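Local coordinates for protein multiheme cytochrome cf (Carboxydothermus ferrireducens DSM 11255, PDB 6QVM) that probably passes electrons from the cell to extracellular insoluble Fe(III) through eleven c-type hemes, anchored in the S-layer, at residues V106-G114 / A205-Y213. Numbering follows the deposited sequence.
Sequences VKEFARVSG and AFNAVQAKY
The last turns of helices 102-113 and 199-212 pack side by side, nearly parallel, in the helical N-terminal region through Phe109, Val112, Phe206, Val209 and Tyr213. The axes of 106-113 and 205-212 approach to 9.5 Å, with 14° between their directions. Phe206 is a knob in the hole formed by Glu108, Phe109, Arg111 and Val112. Its CG, anti to the backbone N (chi1 -177°), swings the ring across to helix 102-113, and Val112 CG2 meets Phe206 CE1 obliquely at 3.5 Å. At the edge of that ring, in its plane, Arg111 NH2 lies 3.8 Å from Phe206 CZ. The guanidinium is kept there by a side-on grip on Glu108: NE holds OE1 and NH2 holds OE2, both bonds almost straight. Glu79 and Arg80 extend this charge network through salt bridges to Arg111 and Glu108, while a water joins Arg111 NH2 to Gln210 NE2. The other methyl of Val112, CG1, touches Val209 CG1 at 3.8 Å; the second branch of Val209, CG2, sits over one face of the Phe109 ring in a CH-pi contact, 4.1 Å from its centroid. Leu136 of helix 129-139 also packs on Phe109 and Val209. Tyr213, just beyond its helix, lays its ring against Ser113, whose CA is 3.7 Å from the Tyr213 ring centroid, while Lys212 CG covers the opposite face. The phenol OH is hydrogen-bonded to Ala139 O. An alanine here would probably strip Ser113 of its aromatic cover and Ala139 O of its hydroxyl partner. Near-parallel helices interlocked by aromatic and valine side chains, with a third helix against them, are consistent with a helical S-layer-binding domain of the SLH type.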
loop_
_atom_site.group_PDB
_atom_site.type_symbol
_atom_site.label_atom_id
_atom_site.label_comp_id
_atom_site.label_asym_id
_atom_site.label_seq_id
_atom_site.Cartn_x
_atom_site.Cartn_y
_atom_site.Cartn_z
ATOM N N VAL A 106 -6.529 -4.688 37.027
ATOM C CA VAL A 106 -7.313 -3.721 36.264
ATOM C C VAL A 106 -6.886 -3.725 34.800
ATOM O O VAL A 106 -7.723 -3.674 33.895
ATOM C CB VAL A 106 -7.198 -2.319 36.885
ATOM C CG1 VAL A 106 -7.883 -1.287 35.995
ATOM C CG2 VAL A 106 -7.802 -2.310 38.274
ATOM N N LYS A 107 -5.576 -3.798 34.553
ATOM C CA LYS A 107 -5.057 -3.790 33.188
ATOM C C LYS A 107 -5.689 -4.902 32.356
ATOM O O LYS A 107 -6.095 -4.689 31.207
ATOM C CB LYS A 107 -3.537 -3.924 33.222
ATOM C CG LYS A 107 -2.816 -3.255 32.071
ATOM C CD LYS A 107 -1.355 -3.019 32.419
ATOM N N GLU A 108 -5.809 -6.095 32.942
ATOM C CA GLU A 108 -6.388 -7.226 32.225
ATOM C C GLU A 108 -7.912 -7.200 32.252
ATOM O O GLU A 108 -8.551 -7.512 31.242
ATOM C CB GLU A 108 -5.864 -8.538 32.801
ATOM C CG GLU A 108 -4.520 -8.976 32.232
ATOM C CD GLU A 108 -4.597 -9.323 30.753
ATOM O OE1 GLU A 108 -4.259 -8.460 29.916
ATOM O OE2 GLU A 108 -5.013 -10.455 30.428
ATOM N N PHE A 109 -8.508 -6.849 33.395
ATOM C CA PHE A 109 -9.959 -6.703 33.456
ATOM C C PHE A 109 -10.441 -5.638 32.478
ATOM O O PHE A 109 -11.487 -5.800 31.840
ATOM C CB PHE A 109 -10.402 -6.363 34.883
ATOM C CG PHE A 109 -10.567 -7.564 35.777
ATOM C CD1 PHE A 109 -9.662 -8.612 35.737
ATOM C CD2 PHE A 109 -11.626 -7.637 36.667
ATOM C CE1 PHE A 109 -9.816 -9.718 36.562
ATOM C CE2 PHE A 109 -11.785 -8.734 37.496
ATOM C CZ PHE A 109 -10.882 -9.780 37.440
ATOM N N ALA A 110 -9.687 -4.547 32.340
ATOM C CA ALA A 110 -10.059 -3.512 31.382
ATOM C C ALA A 110 -9.911 -4.009 29.950
ATOM O O ALA A 110 -10.824 -3.849 29.132
ATOM C CB ALA A 110 -9.218 -2.259 31.608
ATOM N N ARG A 111 -8.772 -4.625 29.629
ATOM C CA ARG A 111 -8.531 -5.074 28.261
ATOM C C ARG A 111 -9.643 -5.994 27.766
ATOM O O ARG A 111 -10.181 -5.804 26.668
ATOM C CB ARG A 111 -7.185 -5.790 28.175
ATOM C CG ARG A 111 -6.956 -6.464 26.827
ATOM C CD ARG A 111 -5.681 -7.281 26.786
ATOM N NE ARG A 111 -5.748 -8.498 27.597
ATOM C CZ ARG A 111 -6.413 -9.600 27.252
ATOM N NH1 ARG A 111 -7.083 -9.645 26.113
ATOM N NH2 ARG A 111 -6.406 -10.668 28.040
ATOM N N VAL A 112 -9.982 -7.012 28.559
ATOM C CA VAL A 112 -10.938 -8.014 28.106
ATOM C C VAL A 112 -12.336 -7.416 28.005
ATOM O O VAL A 112 -13.100 -7.734 27.083
ATOM C CB VAL A 112 -10.891 -9.245 29.032
ATOM C CG1 VAL A 112 -12.019 -10.214 28.702
ATOM C CG2 VAL A 112 -9.545 -9.922 28.910
ATOM N N SER A 113 -12.686 -6.524 28.930
ATOM C CA SER A 113 -14.024 -5.943 28.944
ATOM C C SER A 113 -14.204 -4.828 27.918
ATOM O O SER A 113 -15.339 -4.546 27.520
ATOM C CB SER A 113 -14.350 -5.422 30.347
ATOM O OG SER A 113 -13.378 -4.483 30.777
ATOM N N GLY A 114 -13.118 -4.206 27.466
ATOM C CA GLY A 114 -13.236 -3.027 26.642
ATOM C C GLY A 114 -13.470 -1.748 27.413
ATOM O O GLY A 114 -13.561 -0.680 26.795
ATOM N N ALA A 205 -11.890 -15.227 38.844
ATOM C CA ALA A 205 -12.611 -14.003 38.513
ATOM C C ALA A 205 -12.340 -13.588 37.072
ATOM O O ALA A 205 -13.260 -13.193 36.346
ATOM C CB ALA A 205 -12.234 -12.888 39.488
ATOM N N PHE A 206 -11.080 -13.682 36.637
ATOM C CA PHE A 206 -10.726 -13.344 35.260
ATOM C C PHE A 206 -11.458 -14.239 34.264
ATOM O O PHE A 206 -11.912 -13.769 33.213
ATOM C CB PHE A 206 -9.209 -13.450 35.081
ATOM C CG PHE A 206 -8.723 -13.056 33.716
ATOM C CD1 PHE A 206 -8.968 -11.790 33.213
ATOM C CD2 PHE A 206 -8.007 -13.953 32.938
ATOM C CE1 PHE A 206 -8.511 -11.424 31.954
ATOM C CE2 PHE A 206 -7.552 -13.597 31.678
ATOM C CZ PHE A 206 -7.804 -12.330 31.186
ATOM N N ASN A 207 -11.610 -15.527 34.596
ATOM C CA ASN A 207 -12.337 -16.441 33.720
ATOM C C ASN A 207 -13.784 -15.999 33.542
ATOM O O ASN A 207 -14.354 -16.138 32.454
ATOM C CB ASN A 207 -12.266 -17.871 34.266
ATOM C CG ASN A 207 -10.877 -18.464 34.160
ATOM O OD1 ASN A 207 -10.033 -17.965 33.410
ATOM N ND2 ASN A 207 -10.624 -19.519 34.927
ATOM N N ALA A 208 -14.400 -15.475 34.604
ATOM C CA ALA A 208 -15.770 -14.986 34.497
ATOM C C ALA A 208 -15.857 -13.752 33.606
ATOM O O ALA A 208 -16.855 -13.564 32.900
ATOM C CB ALA A 208 -16.329 -14.680 35.884
ATOM N N VAL A 209 -14.828 -12.901 33.629
ATOM C CA VAL A 209 -14.764 -11.786 32.689
ATOM C C VAL A 209 -14.580 -12.301 31.267
ATOM O O VAL A 209 -15.219 -11.816 30.326
ATOM C CB VAL A 209 -13.637 -10.814 33.087
ATOM C CG1 VAL A 209 -13.570 -9.661 32.109
ATOM C CG2 VAL A 209 -13.832 -10.310 34.509
ATOM N N GLN A 210 -13.717 -13.307 31.090
ATOM C CA GLN A 210 -13.503 -13.879 29.763
ATOM C C GLN A 210 -14.742 -14.595 29.241
ATOM O O GLN A 210 -14.963 -14.642 28.026
ATOM C CB GLN A 210 -12.315 -14.840 29.786
ATOM C CG GLN A 210 -10.968 -14.164 29.640
ATOM C CD GLN A 210 -9.816 -15.146 29.728
ATOM O OE1 GLN A 210 -9.751 -15.965 30.645
ATOM N NE2 GLN A 210 -8.906 -15.082 28.764
ATOM N N ALA A 211 -15.553 -15.163 30.135
ATOM C CA ALA A 211 -16.780 -15.821 29.699
ATOM C C ALA A 211 -17.788 -14.805 29.176
ATOM O O ALA A 211 -18.518 -15.085 28.219
ATOM C CB ALA A 211 -17.378 -16.636 30.844
ATOM N N LYS A 212 -17.839 -13.620 29.788
ATOM C CA LYS A 212 -18.797 -12.605 29.364
ATOM C C LYS A 212 -18.386 -11.929 28.062
ATOM O O LYS A 212 -19.252 -11.562 27.261
ATOM C CB LYS A 212 -18.979 -11.552 30.457
ATOM C CG LYS A 212 -20.090 -10.558 30.153
ATOM C CD LYS A 212 -19.984 -9.307 31.001
ATOM C CE LYS A 212 -20.875 -8.203 30.450
ATOM N NZ LYS A 212 -22.318 -8.525 30.582
ATOM N N TYR A 213 -17.082 -11.758 27.833
ATOM C CA TYR A 213 -16.558 -11.155 26.608
ATOM C C TYR A 213 -15.665 -12.162 25.889
ATOM O O TYR A 213 -14.442 -11.985 25.825
ATOM C CB TYR A 213 -15.775 -9.876 26.904
ATOM C CG TYR A 213 -16.446 -8.935 27.878
ATOM C CD1 TYR A 213 -17.442 -8.065 27.460
ATOM C CD2 TYR A 213 -16.076 -8.914 29.215
ATOM C CE1 TYR A 213 -18.052 -7.200 28.348
ATOM C CE2 TYR A 213 -16.679 -8.055 30.109
ATOM C CZ TYR A 213 -17.662 -7.200 29.671
ATOM O OH TYR A 213 -18.260 -6.346 30.564
HETATM O O HOH W 1 -8.064 -12.753 27.406
HETATM O O HOH W 2 -12.581 -10.073 24.789
#